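Local coordinates for protein cAMP factor (PDB 6JLC) that probably acts as a bacterial pore-forming toxin that contributes to the co-hemolytic CAMP reaction, at residues E172-L185 against N214-V226. Sequence-based numbering, arbitrary orientation.
Sequences EILTHKNFRTYQTL and NTAYATAYSAPSV
At the end of the C-terminal three-helix bundle of the CAMP factor, Ile173 and Lys177, at the turn joining helices 152-173 and 179-197, meet Ala220 and the residues that follow helix 203-222. The short helical segments 179-185 and 214-222 run antiparallel (175°), their axes 9.6 Å apart, with small side chains between them: Thr181 CG2 touches Ala220 CB and, at 3.7 Å, Ala223 CB. One turn further along, Leu185 sets CD1 against Ala216 and CD2 at the edge of the Tyr217 ring. Ile173 CD1, from the junction after helix 152-173, closes the apolar layer 3.7 Å from Ala220 CB, while Tyr217 also leans on Ala168. Farther out, Glu172 lays CB and CG by Tyr217 OH and brings OE1 to 3.5 Å from Tyr221 CE2, with carboxylate and ring planes 52° apart. Lys177 starts away from helix 203-222 but, bent at chi2 (63°), turns its chain back to the helix end. There NZ donates to Ser225 OG at 3.0 Å and weakly to Tyr221 O, and lies 3.2 Å from Ala223 O. Beyond it, Val226 N donates a hydrogen bond to His176 O at 3.0 Å. The C-terminal end of the helix dipole would probably favour the lysine ammonium, and both links fasten residues 223-226 beside the Ile173, Thr181 and Ala220 contact.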
ATOM      1  N   GLU A 172       2.244  25.831  -8.680  1.00 62.98           N
ATOM      2  CA  GLU A 172       2.030  27.081  -7.966  1.00 52.19           C
ATOM      3  C   GLU A 172       3.237  28.004  -7.908  1.00 47.70           C
ATOM      4  O   GLU A 172       3.050  29.209  -7.756  1.00 52.09           O
ATOM      5  CB  GLU A 172       1.571  26.801  -6.526  1.00 57.96           C
ATOM      6  CG  GLU A 172       0.219  26.124  -6.433  1.00 65.80           C
ATOM      7  CD  GLU A 172      -0.926  27.094  -6.644  1.00 79.00           C
ATOM      8  OE1 GLU A 172      -0.668  28.314  -6.763  1.00 78.54           O
ATOM      9  OE2 GLU A 172      -2.086  26.632  -6.692  1.00 85.47           O
ATOM     10  N   ILE A 173       4.457  27.487  -8.010  1.00 49.86           N
ATOM     11  CA  ILE A 173       5.662  28.306  -7.852  1.00 46.03           C
ATOM     12  C   ILE A 173       6.306  28.613  -9.191  1.00 51.64           C
ATOM     13  O   ILE A 173       6.614  29.765  -9.493  1.00 55.09           O
ATOM     14  CB  ILE A 173       6.667  27.616  -6.905  1.00 43.27           C
ATOM     15  CG1 ILE A 173       5.966  27.175  -5.614  1.00 45.62           C
ATOM     16  CG2 ILE A 173       7.831  28.550  -6.617  1.00 38.89           C
ATOM     17  CD1 ILE A 173       5.371  28.327  -4.841  1.00 44.44           C
ATOM     18  N   LEU A 174       6.553  27.581  -9.992  1.00 59.28           N
ATOM     19  CA  LEU A 174       7.091  27.811 -11.324  1.00 67.01           C
ATOM     20  C   LEU A 174       6.112  28.613 -12.167  1.00 70.11           C
ATOM     21  O   LEU A 174       6.518  29.467 -12.961  1.00 62.62           O
ATOM     22  CB  LEU A 174       7.402  26.478 -11.992  1.00 66.78           C
ATOM     23  CG  LEU A 174       7.904  26.617 -13.425  1.00 64.94           C
ATOM     24  CD1 LEU A 174       9.221  27.367 -13.512  1.00 64.09           C
ATOM     25  CD2 LEU A 174       8.018  25.246 -13.980  1.00 59.70           C
ATOM     26  N   THR A 175       4.812  28.362 -11.982  1.00 80.34           N
ATOM     27  CA  THR A 175       3.786  29.032 -12.776  1.00 87.02           C
ATOM     28  C   THR A 175       3.718  30.528 -12.472  1.00 85.99           C
ATOM     29  O   THR A 175       3.495  31.336 -13.382  1.00 87.25           O
ATOM     30  CB  THR A 175       2.424  28.371 -12.532  1.00 85.22           C
ATOM     31  OG1 THR A 175       2.296  28.031 -11.146  1.00 84.29           O
ATOM     32  CG2 THR A 175       2.275  27.098 -13.366  1.00 79.88           C
ATOM     33  N   HIS A 176       3.921  30.927 -11.206  1.00 79.59           N
ATOM     34  CA  HIS A 176       3.623  32.295 -10.801  1.00 72.58           C
ATOM     35  C   HIS A 176       4.681  33.012  -9.968  1.00 69.41           C
ATOM     36  O   HIS A 176       4.444  34.162  -9.586  1.00 69.54           O
ATOM     37  CB  HIS A 176       2.300  32.339 -10.018  1.00 69.51           C
ATOM     38  CG  HIS A 176       1.168  31.642 -10.703  1.00 75.97           C
ATOM     39  ND1 HIS A 176       0.522  30.553 -10.155  1.00 78.77           N
ATOM     40  CD2 HIS A 176       0.560  31.878 -11.890  1.00 79.93           C
ATOM     41  CE1 HIS A 176      -0.431  30.148 -10.974  1.00 78.28           C
ATOM     42  NE2 HIS A 176      -0.429  30.936 -12.035  1.00 81.12           N
ATOM     43  N   LYS A 177       5.829  32.407  -9.681  1.00 62.04           N
ATOM     44  CA  LYS A 177       6.755  33.021  -8.734  1.00 56.43           C
ATOM     45  C   LYS A 177       8.101  33.337  -9.373  1.00 55.62           C
ATOM     46  O   LYS A 177       8.404  32.939 -10.498  1.00 63.44           O
ATOM     47  CB  LYS A 177       6.968  32.126  -7.507  1.00 58.43           C
ATOM     48  CG  LYS A 177       6.288  32.629  -6.250  1.00 65.30           C
ATOM     49  CD  LYS A 177       4.783  32.659  -6.433  1.00 65.98           C
ATOM     50  CE  LYS A 177       4.069  32.657  -5.106  1.00 63.53           C
ATOM     51  NZ  LYS A 177       2.650  33.062  -5.252  1.00 63.67           N
ATOM     52  N   ASN A 178       8.911  34.055  -8.598  1.00 57.71           N
ATOM     53  CA  ASN A 178      10.264  34.437  -8.986  1.00 63.29           C
ATOM     54  C   ASN A 178      11.127  33.204  -9.251  1.00 58.32           C
ATOM     55  O   ASN A 178      10.894  32.127  -8.701  1.00 54.07           O
ATOM     56  CB  ASN A 178      10.866  35.287  -7.860  1.00 72.35           C
ATOM     57  CG  ASN A 178      12.309  35.683  -8.103  1.00 83.13           C
ATOM     58  OD1 ASN A 178      13.066  35.844  -7.150  1.00 88.03           O
ATOM     59  ND2 ASN A 178      12.687  35.894  -9.363  1.00 80.31           N
ATOM     60  N   PHE A 179      12.131  33.367 -10.124  1.00 59.01           N
ATOM     61  CA  PHE A 179      13.109  32.303 -10.340  0.57 58.99           C
ATOM     62  C   PHE A 179      13.857  31.986  -9.042  1.00 55.50           C
ATOM     63  O   PHE A 179      14.075  30.813  -8.720  1.00 45.84           O
ATOM     64  CB  PHE A 179      14.104  32.707 -11.435  0.57 57.86           C
ATOM     65  CG  PHE A 179      13.570  32.576 -12.841  0.57 55.68           C
ATOM     66  CD1 PHE A 179      12.218  32.693 -13.112  0.57 54.12           C
ATOM     67  CD2 PHE A 179      14.440  32.353 -13.900  0.57 58.35           C
ATOM     68  CE1 PHE A 179      11.741  32.582 -14.408  0.57 54.91           C
ATOM     69  CE2 PHE A 179      13.969  32.236 -15.197  0.57 54.97           C
ATOM     70  CZ  PHE A 179      12.619  32.353 -15.450  0.57 55.87           C
ATOM     71  N   ARG A 180      14.257  33.021  -8.302  1.00 49.14           N
ATOM     72  CA  ARG A 180      14.938  32.801  -7.027  1.00 50.20           C
ATOM     73  C   ARG A 180      14.045  32.078  -6.030  1.00 46.66           C
ATOM     74  O   ARG A 180      14.538  31.289  -5.215  1.00 45.77           O
ATOM     75  CB  ARG A 180      15.399  34.128  -6.425  1.00 51.44           C
ATOM     76  CG  ARG A 180      16.544  34.796  -7.153  1.00 60.66           C
ATOM     77  CD  ARG A 180      17.248  35.777  -6.240  1.00 64.76           C
ATOM     78  NE  ARG A 180      16.507  37.027  -6.082  1.00 61.26           N
ATOM     79  CZ  ARG A 180      16.710  37.896  -5.097  1.00 59.83           C
ATOM     80  NH1 ARG A 180      17.629  37.649  -4.167  1.00 51.18           N
ATOM     81  NH2 ARG A 180      15.995  39.016  -5.039  1.00 55.33           N
ATOM     82  N   THR A 181      12.737  32.345  -6.067  1.00 45.46           N
ATOM     83  CA  THR A 181      11.811  31.650  -5.176  1.00 44.43           C
ATOM     84  C   THR A 181      11.742  30.171  -5.532  1.00 48.92           C
ATOM     85  O   THR A 181      11.746  29.300  -4.653  1.00 48.29           O
ATOM     86  CB  THR A 181      10.415  32.282  -5.266  1.00 49.94           C
ATOM     87  OG1 THR A 181      10.479  33.679  -4.937  1.00 52.17           O
ATOM     88  CG2 THR A 181       9.444  31.572  -4.318  1.00 45.08           C
ATOM     89  N   TYR A 182      11.667  29.875  -6.828  1.00 46.67           N
ATOM     90  CA  TYR A 182      11.665  28.489  -7.290  1.00 43.41           C
ATOM     91  C   TYR A 182      12.945  27.768  -6.886  1.00 43.77           C
ATOM     92  O   TYR A 182      12.903  26.635  -6.388  1.00 39.62           O
ATOM     93  CB  TYR A 182      11.497  28.467  -8.808  1.00 41.34           C
ATOM     94  CG  TYR A 182      11.363  27.095  -9.434  1.00 36.33           C
ATOM     95  CD1 TYR A 182      12.482  26.401  -9.890  1.00 40.98           C
ATOM     96  CD2 TYR A 182      10.114  26.511  -9.603  1.00 38.44           C
ATOM     97  CE1 TYR A 182      12.358  25.158 -10.490  1.00 38.01           C
ATOM     98  CE2 TYR A 182       9.978  25.272 -10.201  1.00 38.32           C
ATOM     99  CZ  TYR A 182      11.101  24.594 -10.639  1.00 43.47           C
ATOM    100  OH  TYR A 182      10.958  23.358 -11.235  1.00 37.62           O
ATOM    101  N   GLN A 183      14.097  28.411  -7.104  1.00 41.36           N
ATOM    102  CA  GLN A 183      15.383  27.766  -6.857  1.00 45.79           C
ATOM    103  C   GLN A 183      15.608  27.508  -5.370  1.00 44.18           C
ATOM    104  O   GLN A 183      16.116  26.446  -4.990  1.00 41.49           O
ATOM    105  CB  GLN A 183      16.511  28.623  -7.436  1.00 54.05           C
ATOM    106  CG  GLN A 183      17.893  28.003  -7.334  1.00 62.06           C
ATOM    107  CD  GLN A 183      18.933  28.782  -8.113  1.00 79.40           C
ATOM    108  OE1 GLN A 183      19.152  28.531  -9.297  1.00 90.72           O
ATOM    109  NE2 GLN A 183      19.584  29.731  -7.449  1.00 83.27           N
ATOM    110  N   THR A 184      15.255  28.471  -4.518  1.00 38.83           N
ATOM    111  CA  THR A 184      15.333  28.258  -3.072  1.00 37.20           C
ATOM    112  C   THR A 184      14.534  27.032  -2.645  1.00 38.11           C
ATOM    113  O   THR A 184      14.998  26.219  -1.835  1.00 35.92           O
ATOM    114  CB  THR A 184      14.815  29.496  -2.342  1.00 44.84           C
ATOM    115  OG1 THR A 184      15.490  30.649  -2.841  1.00 41.61           O
ATOM    116  CG2 THR A 184      15.015  29.370  -0.826  1.00 47.09           C
ATOM    117  N   LEU A 185      13.311  26.897  -3.162  1.00 38.62           N
ATOM    118  CA  LEU A 185      12.501  25.733  -2.813  1.00 33.25           C
ATOM    119  C   LEU A 185      13.167  24.448  -3.293  1.00 34.48           C
ATOM    120  O   LEU A 185      13.191  23.441  -2.573  1.00 33.41           O
ATOM    121  CB  LEU A 185      11.095  25.868  -3.408  1.00 34.19           C
ATOM    122  CG  LEU A 185      10.161  24.674  -3.182  1.00 36.02           C
ATOM    123  CD1 LEU A 185      10.011  24.376  -1.689  1.00 32.04           C
ATOM    124  CD2 LEU A 185       8.799  24.874  -3.853  1.00 37.38           C
ATOM    125  N   ASN A 214       7.701  21.275   4.368  1.00 27.21           N
ATOM    126  CA  ASN A 214       6.424  21.981   4.440  1.00 34.55           C
ATOM    127  C   ASN A 214       6.628  23.468   4.704  1.00 38.98           C
ATOM    128  O   ASN A 214       5.947  24.313   4.108  1.00 39.75           O
ATOM    129  CB  ASN A 214       5.535  21.338   5.506  1.00 33.25           C
ATOM    130  CG  ASN A 214       5.118  19.928   5.131  1.00 45.68           C
ATOM    131  OD1 ASN A 214       5.019  19.596   3.948  1.00 59.60           O
ATOM    132  ND2 ASN A 214       4.861  19.092   6.132  1.00 42.58           N
ATOM    133  N   THR A 215       7.587  23.809   5.570  1.00 35.58           N
ATOM    134  CA  THR A 215       7.885  25.212   5.835  1.00 37.47           C
ATOM    135  C   THR A 215       8.470  25.895   4.610  1.00 40.46           C
ATOM    136  O   THR A 215       8.144  27.057   4.323  1.00 38.85           O
ATOM    137  CB  THR A 215       8.840  25.323   7.022  1.00 36.69           C
ATOM    138  OG1 THR A 215       8.197  24.788   8.188  1.00 39.20           O
ATOM    139  CG2 THR A 215       9.218  26.790   7.282  1.00 38.29           C
ATOM    140  N   ALA A 216       9.334  25.193   3.868  1.00 34.52           N
ATOM    141  CA  ALA A 216       9.904  25.771   2.653  1.00 33.53           C
ATOM    142  C   ALA A 216       8.833  26.012   1.596  1.00 32.31           C
ATOM    143  O   ALA A 216       8.859  27.038   0.905  1.00 37.95           O
ATOM    144  CB  ALA A 216      11.001  24.859   2.107  1.00 33.27           C
ATOM    145  N   TYR A 217       7.882  25.084   1.448  1.00 34.26           N
ATOM    146  CA  TYR A 217       6.838  25.315   0.457  1.00 39.59           C
ATOM    147  C   TYR A 217       5.962  26.494   0.852  1.00 45.34           C
ATOM    148  O   TYR A 217       5.606  27.321   0.002  1.00 43.10           O
ATOM    149  CB  TYR A 217       5.973  24.079   0.255  1.00 37.68           C
ATOM    150  CG  TYR A 217       4.878  24.366  -0.748  1.00 47.35           C
ATOM    151  CD1 TYR A 217       5.163  24.431  -2.109  1.00 49.05           C
ATOM    152  CD2 TYR A 217       3.577  24.622  -0.336  1.00 44.69           C
ATOM    153  CE1 TYR A 217       4.176  24.723  -3.035  1.00 52.27           C
ATOM    154  CE2 TYR A 217       2.580  24.910  -1.253  1.00 49.61           C
ATOM    155  CZ  TYR A 217       2.883  24.959  -2.604  1.00 55.81           C
ATOM    156  OH  TYR A 217       1.897  25.244  -3.526  1.00 58.89           O
ATOM    157  N   ALA A 218       5.600  26.580   2.136  1.00 43.13           N
ATOM    158  CA  ALA A 218       4.812  27.711   2.616  1.00 42.65           C
ATOM    159  C   ALA A 218       5.510  29.034   2.333  1.00 44.72           C
ATOM    160  O   ALA A 218       4.875  29.993   1.872  1.00 48.44           O
ATOM    161  CB  ALA A 218       4.535  27.556   4.112  1.00 47.09           C
ATOM    162  N   THR A 219       6.820  29.105   2.596  1.00 40.82           N
ATOM    163  CA  THR A 219       7.582  30.310   2.275  1.00 41.13           C
ATOM    164  C   THR A 219       7.487  30.648   0.788  1.00 48.77           C
ATOM    165  O   THR A 219       7.291  31.811   0.409  1.00 48.00           O
ATOM    166  CB  THR A 219       9.043  30.131   2.690  1.00 40.27           C
ATOM    167  OG1 THR A 219       9.118  29.924   4.106  1.00 45.56           O
ATOM    168  CG2 THR A 219       9.862  31.350   2.311  1.00 40.90           C
ATOM    169  N   ALA A 220       7.611  29.638  -0.073  1.00 44.68           N
ATOM    170  CA  ALA A 220       7.563  29.892  -1.508  1.00 45.06           C
ATOM    171  C   ALA A 220       6.159  30.291  -1.957  1.00 46.47           C
ATOM    172  O   ALA A 220       6.005  31.162  -2.825  1.00 44.35           O
ATOM    173  CB  ALA A 220       8.042  28.653  -2.271  1.00 43.61           C
ATOM    174  N   TYR A 221       5.126  29.655  -1.389  1.00 46.25           N
ATOM    175  CA  TYR A 221       3.759  29.961  -1.802  1.00 56.06           C
ATOM    176  C   TYR A 221       3.374  31.375  -1.396  1.00 57.03           C
ATOM    177  O   TYR A 221       2.693  32.079  -2.149  1.00 58.08           O
ATOM    178  CB  TYR A 221       2.782  28.945  -1.209  1.00 60.86           C
ATOM    179  CG  TYR A 221       1.368  29.051  -1.751  1.00 68.90           C
ATOM    180  CD1 TYR A 221       0.464  29.972  -1.228  1.00 70.80           C
ATOM    181  CD2 TYR A 221       0.936  28.225  -2.783  1.00 71.25           C
ATOM    182  CE1 TYR A 221      -0.827  30.070  -1.720  1.00 72.55           C
ATOM    183  CE2 TYR A 221      -0.353  28.315  -3.282  1.00 73.13           C
ATOM    184  CZ  TYR A 221      -1.229  29.239  -2.748  1.00 76.06           C
ATOM    185  OH  TYR A 221      -2.509  29.329  -3.244  1.00 76.37           O
ATOM    186  N   SER A 222       3.819  31.814  -0.220  1.00 61.04           N
ATOM    187  CA  SER A 222       3.526  33.158   0.253  1.00 61.78           C
ATOM    188  C   SER A 222       4.358  34.227  -0.442  1.00 65.98           C
ATOM    189  O   SER A 222       4.086  35.418  -0.249  1.00 63.10           O
ATOM    190  CB  SER A 222       3.739  33.238   1.769  1.00 66.02           C
ATOM    191  OG  SER A 222       5.077  32.932   2.121  1.00 71.66           O
ATOM    192  N   ALA A 223       5.346  33.839  -1.250  1.00 65.84           N
ATOM    193  CA  ALA A 223       6.171  34.812  -1.956  1.00 67.88           C
ATOM    194  C   ALA A 223       5.332  35.618  -2.953  1.00 64.39           C
ATOM    195  O   ALA A 223       4.284  35.160  -3.411  1.00 57.25           O
ATOM    196  CB  ALA A 223       7.315  34.106  -2.681  1.00 67.78           C
ATOM    197  N   PRO A 224       5.772  36.830  -3.298  1.00 71.82           N
ATOM    198  CA  PRO A 224       5.003  37.648  -4.250  1.00 77.33           C
ATOM    199  C   PRO A 224       5.023  37.047  -5.648  1.00 78.89           C
ATOM    200  O   PRO A 224       6.071  36.626  -6.142  1.00 84.55           O
ATOM    201  CB  PRO A 224       5.720  39.002  -4.211  1.00 79.40           C
ATOM    202  CG  PRO A 224       7.121  38.666  -3.794  1.00 78.45           C
ATOM    203  CD  PRO A 224       6.969  37.540  -2.810  1.00 74.24           C
ATOM    204  N   SER A 225       3.856  37.017  -6.287  1.00 74.28           N
ATOM    205  CA  SER A 225       3.764  36.543  -7.659  1.00 71.84           C
ATOM    206  C   SER A 225       4.309  37.594  -8.629  1.00 78.19           C
ATOM    207  O   SER A 225       4.548  38.752  -8.271  1.00 74.22           O
ATOM    208  CB  SER A 225       2.317  36.197  -8.014  1.00 65.98           C
ATOM    209  OG  SER A 225       1.876  35.035  -7.332  1.00 64.37           O
ATOM    210  N   VAL A 226       4.516  37.170  -9.875  1.00 85.61           N
ATOM    211  CA  VAL A 226       4.923  38.080 -10.947  1.00 89.55           C
ATOM    212  C   VAL A 226       4.669  37.446 -12.310  1.00 91.78           C
ATOM    213  O   VAL A 226       3.903  36.490 -12.427  1.00 93.30           O
ATOM    214  CB  VAL A 226       6.400  38.491 -10.817  1.00 86.12           C
ATOM    215  CG1 VAL A 226       7.302  37.264 -10.882  1.00 83.19           C
ATOM    216  CG2 VAL A 226       6.761  39.503 -11.905  1.00 84.60           C
TER